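PDB 1OXX: glucose import ATP-binding protein GlcV from Sulfolobus solfataricus, which binds and hydrolyses ATP to supply the energy for glucose uptake by a membrane-bound ABC transporter. Local coordinates for residues G43-M48 with L163-F168. The protein carries 1 engineered substitution. Numbering follows the deposited sequence.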
# COMPACT_ATOMS: atom_id res chain seq x y z
N GLY A 43 2.76 7.26 10.78
CA GLY A 43 4.08 6.66 10.78
C GLY A 43 4.64 6.50 9.38
O GLY A 43 5.82 6.77 9.12
N LYS A 44 3.80 6.07 8.47
CA LYS A 44 4.19 5.98 7.07
C LYS A 44 4.48 7.38 6.53
O LYS A 44 5.43 7.55 5.77
CB LYS A 44 3.09 5.34 6.23
CG LYS A 44 2.87 3.87 6.51
CD LYS A 44 1.73 3.32 5.63
CE LYS A 44 0.36 3.84 6.10
NZ LYS A 44 -0.77 3.01 5.59
N THR A 45 3.66 8.36 6.89
CA THR A 45 3.88 9.72 6.43
C THR A 45 5.14 10.27 7.07
O THR A 45 5.88 11.03 6.43
CB THR A 45 2.65 10.59 6.74
OG1 THR A 45 1.60 10.26 5.82
CG2 THR A 45 2.93 12.07 6.52
N THR A 46 5.40 9.90 8.32
CA THR A 46 6.64 10.33 8.97
C THR A 46 7.83 9.81 8.16
O THR A 46 8.76 10.55 7.86
CB THR A 46 6.69 9.82 10.39
OG1 THR A 46 5.69 10.50 11.16
CG2 THR A 46 8.03 10.20 11.07
N PHE A 47 7.80 8.54 7.79
CA PHE A 47 8.85 7.98 6.96
C PHE A 47 8.98 8.77 5.66
O PHE A 47 10.07 9.16 5.26
CB PHE A 47 8.56 6.51 6.63
CG PHE A 47 9.61 5.85 5.79
CD1 PHE A 47 10.81 5.43 6.35
CD2 PHE A 47 9.41 5.63 4.44
CE1 PHE A 47 11.78 4.81 5.57
CE2 PHE A 47 10.38 5.00 3.67
CZ PHE A 47 11.56 4.60 4.24
N MET A 48 7.86 9.05 5.03
CA MET A 48 7.91 9.74 3.77
C MET A 48 8.48 11.15 3.91
O MET A 48 9.23 11.64 3.05
CB MET A 48 6.51 9.81 3.16
CG MET A 48 6.53 10.47 1.78
SD MET A 48 5.65 9.64 0.45
CE MET A 48 6.90 8.51 -0.08
N LEU A 163 8.02 10.67 -4.98
CA LEU A 163 7.46 10.26 -3.69
C LEU A 163 5.95 10.44 -3.72
O LEU A 163 5.47 11.54 -3.99
CB LEU A 163 8.02 11.11 -2.57
CG LEU A 163 9.53 11.14 -2.40
CD1 LEU A 163 9.99 12.06 -1.24
CD2 LEU A 163 10.04 9.73 -2.15
N LEU A 164 5.22 9.38 -3.42
CA LEU A 164 3.76 9.37 -3.45
C LEU A 164 3.23 8.95 -2.08
O LEU A 164 3.58 7.89 -1.57
CB LEU A 164 3.26 8.40 -4.50
CG LEU A 164 3.78 8.56 -5.93
CD1 LEU A 164 3.32 7.38 -6.79
CD2 LEU A 164 3.36 9.89 -6.54
N ASP A 165 2.41 9.79 -1.49
CA ASP A 165 1.78 9.51 -0.21
C ASP A 165 0.27 9.59 -0.42
O ASP A 165 -0.27 10.68 -0.62
CB ASP A 165 2.23 10.53 0.83
CG ASP A 165 1.73 10.21 2.23
OD1 ASP A 165 0.75 9.44 2.38
OD2 ASP A 165 2.28 10.69 3.25
N GLU A 166 -0.40 8.43 -0.41
CA GLU A 166 -1.84 8.37 -0.63
C GLU A 166 -2.21 9.14 -1.88
O GLU A 166 -3.14 9.95 -1.87
CB GLU A 166 -2.60 8.98 0.55
CG GLU A 166 -2.52 8.19 1.83
CD GLU A 166 -3.39 6.95 1.81
OE1 GLU A 166 -4.43 6.97 1.12
OE2 GLU A 166 -3.03 5.96 2.49
N PRO A 167 -1.51 8.89 -2.97
CA PRO A 167 -1.61 9.73 -4.16
C PRO A 167 -2.92 9.66 -4.93
O PRO A 167 -3.16 10.55 -5.76
CB PRO A 167 -0.52 9.17 -5.06
CG PRO A 167 -0.45 7.76 -4.67
CD PRO A 167 -0.53 7.80 -3.16
N PHE A 168 -3.74 8.63 -4.70
CA PHE A 168 -4.96 8.44 -5.49
C PHE A 168 -6.21 8.55 -4.66
O PHE A 168 -7.32 8.32 -5.14
CB PHE A 168 -4.92 7.06 -6.15
CG PHE A 168 -3.63 6.76 -6.82
CD1 PHE A 168 -2.86 5.70 -6.42
CD2 PHE A 168 -3.15 7.59 -7.83
CE1 PHE A 168 -1.65 5.44 -7.01
CE2 PHE A 168 -1.97 7.34 -8.42
CZ PHE A 168 -1.21 6.26 -8.02
O HOH W 1 0.16 7.91 4.83
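Asp165 at the end of strand 161-165 reaches across to Thr45 on helix 41-52. From its CA outward, CB lies 3.6 Å from SD of Met48, a residue modelled in two conformers, of which one is described here. CG stands anti to the backbone N (chi1 -174°), on the side of the helix. OD2 takes a hydrogen bond of 2.7 Å from Thr45 OG1 on its syn lone pair, and the two side chains cross at about a right angle. OD1 stays 3.6 Å from the same hydroxyl oxygen, Thr45 OG1, but a water bridges them, donating to Asp165 OD1 and to Thr45 OG1. Both carboxylate oxygens are thus tied to one hydroxyl, directly and through water, which would limit rotation of the group. An alanine in place of Asp165 would probably leave Thr45 OG1 and the bridging water without their carboxylate mate, and the hydroxyl freer to turn.

Met48, bent at chi2 and chi3, passes the side chains of Leu163 and Asp165 in the opposite direction: in this conformer its SD is 3.4 Å from Leu164 O and its CE rests 3.8 Å from Leu163 CB. Phe88 and Leu195, from the two flanking strands, also touch Met48. The axes of 43-48 and 163-165 lie 161° apart, close to antiparallel.

Lys44, Thr45 and Glu166 are among the residues inferred to bind ATP. A Walker A threonine facing the aspartate that ends a Walker B strand is the pairing that P-loop NTPases, ABC ATPases among them, use around magnesium-ATP.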